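Local coordinates for heme utilization cystosolic carrier protein HutX (Pectobacterium carotovorum, PDB 2PH0) that probably carries heme in the cytosol during heme uptake and utilisation, at residues T4-L9 / V32-T37; K75-T80 / G92-S97. All blocks are in the same frame, centred on the assembly; numbering follows the deposited sequence.

Contact 1: T4-L9 / V32-T37; sequences TLNELL and VEALPT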
ATOM      1  N   THR B   4       7.266  30.502   5.992  1.00 23.99           N
ATOM      2  CA  THR B   4       8.061  29.485   5.307  1.00 22.43           C
ATOM      3  C   THR B   4       7.781  28.100   5.862  1.00 24.72           C
ATOM      4  O   THR B   4       7.309  27.957   6.983  1.00 18.90           O
ATOM      5  CB  THR B   4       9.570  29.738   5.465  1.00 20.71           C
ATOM      6  OG1 THR B   4       9.943  29.555   6.838  1.00 22.56           O
ATOM      7  CG2 THR B   4       9.923  31.155   5.025  1.00 25.37           C
ATOM      8  N   LEU B   5       8.074  27.078   5.065  1.00 21.12           N
ATOM      9  CA  LEU B   5       7.872  25.706   5.494  1.00 20.36           C
ATOM     10  C   LEU B   5       8.586  25.457   6.824  1.00 22.42           C
ATOM     11  O   LEU B   5       8.057  24.810   7.727  1.00 17.52           O
ATOM     12  CB  LEU B   5       8.425  24.756   4.427  1.00 21.43           C
ATOM     13  CG  LEU B   5       8.376  23.250   4.679  1.00 19.94           C
ATOM     14  CD1 LEU B   5       6.935  22.808   4.919  1.00 21.62           C
ATOM     15  CD2 LEU B   5       8.966  22.525   3.476  1.00 18.77           C
ATOM     16  N   ASN B   6       9.803  25.974   6.936  1.00 21.61           N
ATOM     17  CA  ASN B   6      10.573  25.783   8.151  1.00 24.34           C
ATOM     18  C   ASN B   6       9.883  26.421   9.357  1.00 21.63           C
ATOM     19  O   ASN B   6       9.813  25.821  10.420  1.00 19.02           O
ATOM     20  CB  ASN B   6      11.975  26.361   7.973  1.00 27.97           C
ATOM     21  CG  ASN B   6      12.999  25.675   8.849  1.00 38.51           C
ATOM     22  OD1 ASN B   6      13.268  26.108   9.970  1.00 40.19           O
ATOM     23  ND2 ASN B   6      13.568  24.584   8.343  1.00 34.47           N
ATOM     24  N   GLU B   7       9.365  27.631   9.186  1.00 23.20           N
ATOM     25  CA  GLU B   7       8.689  28.316  10.285  1.00 22.31           C
ATOM     26  C   GLU B   7       7.415  27.591  10.699  1.00 22.93           C
ATOM     27  O   GLU B   7       7.075  27.535  11.882  1.00 23.77           O
ATOM     28  CB  GLU B   7       8.358  29.752   9.885  1.00 22.64           C
ATOM     29  CG  GLU B   7       9.584  30.605   9.605  1.00 34.86           C
ATOM     30  CD  GLU B   7       9.224  31.994   9.126  1.00 35.97           C
ATOM     31  OE1 GLU B   7       8.376  32.101   8.215  1.00 31.95           O
ATOM     32  OE2 GLU B   7       9.793  32.976   9.652  1.00 42.87           O
ATOM     33  N   LEU B   8       6.702  27.037   9.724  1.00 21.02           N
ATOM     34  CA  LEU B   8       5.474  26.320  10.028  1.00 18.54           C
ATOM     35  C   LEU B   8       5.760  25.077  10.860  1.00 18.55           C
ATOM     36  O   LEU B   8       5.072  24.800  11.841  1.00 22.97           O
ATOM     37  CB  LEU B   8       4.755  25.900   8.738  1.00 16.46           C
ATOM     38  CG  LEU B   8       3.578  24.948   8.969  1.00 16.39           C
ATOM     39  CD1 LEU B   8       2.521  25.648   9.819  1.00 21.32           C
ATOM     40  CD2 LEU B   8       2.997  24.507   7.636  1.00 21.96           C
ATOM     41  N   LEU B   9       6.778  24.322  10.465  1.00 22.06           N
ATOM     42  CA  LEU B   9       7.104  23.091  11.173  1.00 23.90           C
ATOM     43  C   LEU B   9       7.570  23.317  12.601  1.00 23.61           C
ATOM     44  O   LEU B   9       7.351  22.475  13.468  1.00 27.70           O
ATOM     45  CB  LEU B   9       8.146  22.296  10.379  1.00 24.49           C
ATOM     46  CG  LEU B   9       7.620  21.837   9.016  1.00 26.65           C
ATOM     47  CD1 LEU B   9       8.713  21.099   8.249  1.00 22.54           C
ATOM     48  CD2 LEU B   9       6.406  20.944   9.220  1.00 24.35           C
ATOM     49  N   VAL B  32       9.664  16.542   5.542  1.00 17.68           N
ATOM     50  CA  VAL B  32      10.356  15.803   6.597  1.00 16.57           C
ATOM     51  C   VAL B  32      11.778  16.297   6.828  1.00 21.43           C
ATOM     52  O   VAL B  32      12.241  16.393   7.971  1.00 18.54           O
ATOM     53  CB  VAL B  32      10.356  14.297   6.273  1.00 19.41           C
ATOM     54  CG1 VAL B  32      11.233  13.529   7.251  1.00 16.36           C
ATOM     55  CG2 VAL B  32       8.923  13.783   6.333  1.00 14.99           C
ATOM     56  N   GLU B  33      12.456  16.621   5.733  1.00 15.10           N
ATOM     57  CA  GLU B  33      13.825  17.119   5.749  1.00 22.45           C
ATOM     58  C   GLU B  33      13.900  18.464   6.470  1.00 22.66           C
ATOM     59  O   GLU B  33      14.958  18.860   6.970  1.00 22.33           O
ATOM     60  CB  GLU B  33      14.296  17.263   4.298  1.00 19.78           C
ATOM     61  CG  GLU B  33      15.687  17.790   4.083  1.00 27.67           C
ATOM     62  CD  GLU B  33      16.086  17.709   2.621  1.00 30.28           C
ATOM     63  OE1 GLU B  33      15.400  18.332   1.774  1.00 30.03           O
ATOM     64  OE2 GLU B  33      17.080  17.015   2.319  1.00 38.98           O
ATOM     65  N   ALA B  34      12.768  19.157   6.520  1.00 19.12           N
ATOM     66  CA  ALA B  34      12.689  20.464   7.161  1.00 24.54           C
ATOM     67  C   ALA B  34      12.239  20.414   8.619  1.00 22.49           C
ATOM     68  O   ALA B  34      12.190  21.446   9.288  1.00 21.49           O
ATOM     69  CB  ALA B  34      11.753  21.362   6.374  1.00 23.97           C
ATOM     70  N   LEU B  35      11.902  19.229   9.116  1.00 16.57           N
ATOM     71  CA  LEU B  35      11.460  19.104  10.504  1.00 13.08           C
ATOM     72  C   LEU B  35      12.572  19.411  11.485  1.00 17.87           C
ATOM     73  O   LEU B  35      13.753  19.285  11.163  1.00 17.91           O
ATOM     74  CB  LEU B  35      10.961  17.685  10.802  1.00 13.25           C
ATOM     75  CG  LEU B  35       9.604  17.254  10.253  1.00 17.72           C
ATOM     76  CD1 LEU B  35       9.525  15.723  10.224  1.00 14.04           C
ATOM     77  CD2 LEU B  35       8.499  17.855  11.110  1.00 22.99           C
ATOM     78  N   PRO B  36      12.202  19.853  12.696  1.00 14.22           N
ATOM     79  CA  PRO B  36      13.194  20.161  13.730  1.00 18.39           C
ATOM     80  C   PRO B  36      13.960  18.864  13.985  1.00 17.24           C
ATOM     81  O   PRO B  36      13.351  17.791  14.023  1.00 21.68           O
ATOM     82  CB  PRO B  36      12.328  20.544  14.920  1.00 16.13           C
ATOM     83  CG  PRO B  36      11.172  21.241  14.266  1.00 16.80           C
ATOM     84  CD  PRO B  36      10.859  20.308  13.101  1.00 15.98           C
ATOM     85  N   THR B  37      15.272  18.939  14.168  1.00 15.25           N
ATOM     86  CA  THR B  37      16.033  17.717  14.392  1.00 16.58           C
ATOM     87  C   THR B  37      15.629  16.989  15.660  1.00 15.41           C
ATOM     88  O   THR B  37      15.905  15.801  15.803  1.00 15.08           O
ATOM     89  CB  THR B  37      17.556  17.972  14.446  1.00 21.72           C
ATOM     90  OG1 THR B  37      17.860  18.878  15.510  1.00 17.67           O
ATOM     91  CG2 THR B  37      18.047  18.535  13.122  1.00 20.07           C
TER
HETATM   92  O   HOH W   1      11.277  23.563  11.668  1.00 31.42           O
HETATM   93  O   HOH W   2      13.552  22.828  10.951  1.00 43.19           O
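Leu9 and Ala34 form the apolar centre of this contact between the N-terminal helix 5-10 and the chain leaving helix 28-33. Leu9 CG stands beside the backbone N and anti to the carbonyl carbon (chi1 -64°), and the two methyls it carries meet Ala34 and Leu35. Leu9 CD1 lies 3.6 Å from Ala34 CB and just as near the carbonyl carbon of the same residue, so one methyl covers both the side chain and the start of the peptide that follows. Its other branch, CD2, meets Leu35 CD2 at 4.2 Å, the two leucines crossing at about a right angle. Leu5, one turn earlier, adds a looser touch of CD2 on Ala34 CB. Pro36 packs its ring against the last turn, CD being 4.3 Å from Leu9 CB.

The polar part runs through water. No direct hydrogen bond crosses, and Asn6 ND2 stays 3.6 Å from Ala34 O. One water donates to Ala34 O at 2.6 Å and weakly accepts from Asn6 ND2; a second donates to Asn6 O at 3.0 Å and more weakly to Ala34 O.

Within 4-9, Thr4 is the N-cap of the helix and makes a capping box with Glu7: Glu7 N donates to Thr4 OG1. In return Thr4 N donates to Glu7 OE1 at 3.0 Å, nearly straight at 175° and on the anti side of the carboxylate. Leu5, Leu8 and Leu9 also touch Ile20 of helix 17-23, and Leu35 reaches Cys40 and Ile111 on the large sheet.

With no direct hydrogen bond between the segments, the join rests on apolar contact, while the Ala34 carbonyl takes its bonds from two waters at the open margin and the ND2 end of that bridge is weak.

Contact 2: K75-T80 / G92-S97; sequences KSELPT and GKNGLS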
ATOM      1  N   LYS B  75      -1.802  -3.935  11.056  1.00 16.12           N
ATOM      2  CA  LYS B  75      -1.131  -4.211  12.316  1.00 22.58           C
ATOM      3  C   LYS B  75      -0.623  -5.638  12.399  1.00 26.41           C
ATOM      4  O   LYS B  75      -1.407  -6.586  12.389  1.00 22.44           O
ATOM      5  CB  LYS B  75      -2.072  -3.980  13.501  1.00 28.20           C
ATOM      6  CG  LYS B  75      -2.453  -2.545  13.753  1.00 33.97           C
ATOM      7  CD  LYS B  75      -2.706  -2.326  15.237  1.00 44.96           C
ATOM      8  CE  LYS B  75      -1.424  -2.520  16.038  1.00 49.63           C
ATOM      9  NZ  LYS B  75      -1.625  -2.320  17.501  1.00 57.08           N
ATOM     10  N   SER B  76       0.692  -5.786  12.492  1.00 21.05           N
ATOM     11  CA  SER B  76       1.302  -7.099  12.611  1.00 26.45           C
ATOM     12  C   SER B  76       2.793  -6.953  12.809  1.00 22.77           C
ATOM     13  O   SER B  76       3.340  -5.850  12.721  1.00 20.17           O
ATOM     14  CB  SER B  76       1.039  -7.943  11.358  1.00 26.27           C
ATOM     15  OG  SER B  76       1.626  -7.350  10.217  1.00 30.94           O
ATOM     16  N   GLU B  77       3.439  -8.079  13.092  1.00 19.59           N
ATOM     17  CA  GLU B  77       4.876  -8.125  13.288  1.00 22.99           C
ATOM     18  C   GLU B  77       5.419  -8.023  11.871  1.00 21.03           C
ATOM     19  O   GLU B  77       4.908  -8.671  10.965  1.00 22.43           O
ATOM     20  CB  GLU B  77       5.248  -9.466  13.933  1.00 27.24           C
ATOM     21  CG  GLU B  77       6.717  -9.689  14.229  1.00 33.97           C
ATOM     22  CD  GLU B  77       6.950 -11.010  14.954  1.00 29.79           C
ATOM     23  OE1 GLU B  77       6.470 -12.053  14.460  1.00 49.74           O
ATOM     24  OE2 GLU B  77       7.606 -11.009  16.012  1.00 38.44           O
ATOM     25  N   LEU B  78       6.433  -7.196  11.668  1.00 18.19           N
ATOM     26  CA  LEU B  78       7.004  -7.024  10.343  1.00 21.33           C
ATOM     27  C   LEU B  78       7.682  -8.315   9.877  1.00 23.05           C
ATOM     28  O   LEU B  78       8.559  -8.852  10.550  1.00 23.47           O
ATOM     29  CB  LEU B  78       8.010  -5.873  10.367  1.00 24.36           C
ATOM     30  CG  LEU B  78       8.135  -5.061   9.077  1.00 33.29           C
ATOM     31  CD1 LEU B  78       6.784  -4.456   8.713  1.00 27.12           C
ATOM     32  CD2 LEU B  78       9.177  -3.976   9.262  1.00 25.34           C
ATOM     33  N   PRO B  79       7.267  -8.844   8.718  1.00 23.62           N
ATOM     34  CA  PRO B  79       7.895 -10.076   8.242  1.00 20.22           C
ATOM     35  C   PRO B  79       9.309  -9.852   7.732  1.00 20.30           C
ATOM     36  O   PRO B  79       9.624  -8.799   7.193  1.00 20.32           O
ATOM     37  CB  PRO B  79       6.947 -10.536   7.136  1.00 19.37           C
ATOM     38  CG  PRO B  79       6.415  -9.249   6.601  1.00 28.51           C
ATOM     39  CD  PRO B  79       6.133  -8.463   7.857  1.00 22.35           C
ATOM     40  N   THR B  80      10.167 -10.849   7.910  1.00 22.26           N
ATOM     41  CA  THR B  80      11.536 -10.749   7.427  1.00 19.32           C
ATOM     42  C   THR B  80      11.518 -11.063   5.928  1.00 21.45           C
ATOM     43  O   THR B  80      10.516 -11.559   5.408  1.00 26.87           O
ATOM     44  CB  THR B  80      12.450 -11.749   8.159  1.00 24.84           C
ATOM     45  OG1 THR B  80      11.843 -13.045   8.152  1.00 19.58           O
ATOM     46  CG2 THR B  80      12.664 -11.312   9.604  1.00 24.04           C
ATOM     47  N   GLY B  92       5.777 -13.443   5.110  1.00 33.27           N
ATOM     48  CA  GLY B  92       4.943 -13.218   6.272  1.00 36.73           C
ATOM     49  C   GLY B  92       4.067 -14.395   6.627  1.00 39.13           C
ATOM     50  O   GLY B  92       3.718 -15.207   5.771  1.00 40.75           O
ATOM     51  N   LYS B  93       3.715 -14.478   7.905  1.00 38.65           N
ATOM     52  CA  LYS B  93       2.866 -15.543   8.411  1.00 42.72           C
ATOM     53  C   LYS B  93       1.801 -14.935   9.315  1.00 42.49           C
ATOM     54  O   LYS B  93       1.219 -15.624  10.151  1.00 46.41           O
ATOM     55  CB  LYS B  93       3.700 -16.551   9.191  1.00 43.05           C
ATOM     56  N   ASN B  94       1.555 -13.638   9.144  1.00 38.58           N
ATOM     57  CA  ASN B  94       0.560 -12.936   9.944  1.00 35.17           C
ATOM     58  C   ASN B  94      -0.373 -12.064   9.109  1.00 30.44           C
ATOM     59  O   ASN B  94      -1.008 -11.146   9.630  1.00 32.70           O
ATOM     60  CB  ASN B  94       1.246 -12.082  11.014  1.00 38.03           C
ATOM     61  CG  ASN B  94       1.907 -12.917  12.092  1.00 40.12           C
ATOM     62  OD1 ASN B  94       1.256 -13.735  12.742  1.00 48.30           O
ATOM     63  ND2 ASN B  94       3.205 -12.711  12.291  1.00 43.22           N
ATOM     64  N   GLY B  95      -0.454 -12.352   7.812  1.00 24.60           N
ATOM     65  CA  GLY B  95      -1.340 -11.591   6.946  1.00 22.26           C
ATOM     66  C   GLY B  95      -0.658 -10.532   6.104  1.00 24.13           C
ATOM     67  O   GLY B  95      -1.247 -10.010   5.162  1.00 26.26           O
ATOM     68  N   LEU B  96       0.583 -10.202   6.442  1.00 23.14           N
ATOM     69  CA  LEU B  96       1.320  -9.192   5.695  1.00 22.80           C
ATOM     70  C   LEU B  96       2.451  -9.806   4.886  1.00 21.26           C
ATOM     71  O   LEU B  96       3.305 -10.499   5.432  1.00 20.98           O
ATOM     72  CB  LEU B  96       1.897  -8.145   6.649  1.00 19.68           C
ATOM     73  CG  LEU B  96       2.823  -7.080   6.055  1.00 25.51           C
ATOM     74  CD1 LEU B  96       2.078  -6.251   5.024  1.00 28.22           C
ATOM     75  CD2 LEU B  96       3.345  -6.184   7.175  1.00 28.21           C
ATOM     76  N   SER B  97       2.447  -9.563   3.580  1.00 17.84           N
ATOM     77  CA  SER B  97       3.500 -10.064   2.710  1.00 16.39           C
ATOM     78  C   SER B  97       3.706  -9.044   1.599  1.00 17.84           C
ATOM     79  O   SER B  97       3.135  -7.953   1.643  1.00 18.15           O
ATOM     80  CB  SER B  97       3.135 -11.431   2.120  1.00 20.32           C
ATOM     81  OG  SER B  97       1.954 -11.368   1.338  1.00 30.59           O
TER
HETATM   82  O   HOH W   3       4.982 -11.856   9.659  1.00 46.18           O
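Pro79 and Gly92 bring the two backbones closest, their CA atoms 4.7 Å apart, whereas Ser76 and Asn94 stand 6.5 Å apart where the chain turns a corner after strand 70-75; no direct hydrogen bond joins the segments. Pro79 carries the packing. Its CB presses on Gly92 CA at 3.5 Å, tighter than usual carbon contact, and its CG sits as close to Leu96 O. Its CD rests 3.7 Å from Leu96 CD2, ring and leucine crossing at about a right angle. An anti chi1 (174°) sets Leu96 CG opposite its backbone N, where it lies 4.0 Å from Pro79 CD. Leu96 CD2 also touches Leu78 CD1 at 4.1 Å. Ser76 OG lies 3.7 Å from both CB and CD2 of Leu96, a buried hydroxyl in apolar surroundings with no hydrogen-bond partner in the model. At the exposed margin, Asn94 ND2 remains 4.0 Å from Glu77 OE1, with the amide and carboxylate planes 51° apart. A water instead ties the two segments here: it accepts from Asn94 ND2 and makes weaker bonds to Glu77 O and Lys93 N. The contact joins the exit from the large sheet to the turn before the last strand of the three-stranded sheet. Leu78 packs on Trp52 and Ile55 of helix 48-55 and on Leu63 of strand 60-66, and Pro79 O accepts from Trp52 NE1. On the strand 96-101 side, Leu96 and Ser97 pair antiparallel with a strand of the second subunit, whose Phe74 packs on Leu96, so the small sheet continues across the dimer interface.

Contacts 1 and 2 lie on opposite sides of the chain's centre, each about 17 Å from it between centres. Their own centres are 33 Å apart and their nearest atoms about 18 Å, so they do not touch. They follow in series: 4-9/32-37 closes before 75-80/92-97 opens. The large antiparallel sheet relates them, since contact 1 lies near 40-44 and contact 2 begins at the end of 70-75, its two outermost strands within the chain. Only contact 2 touches the second subunit. No heme or other ligand marks a site at either contact, so the pair cannot be placed relative to the heme site of this probable carrier.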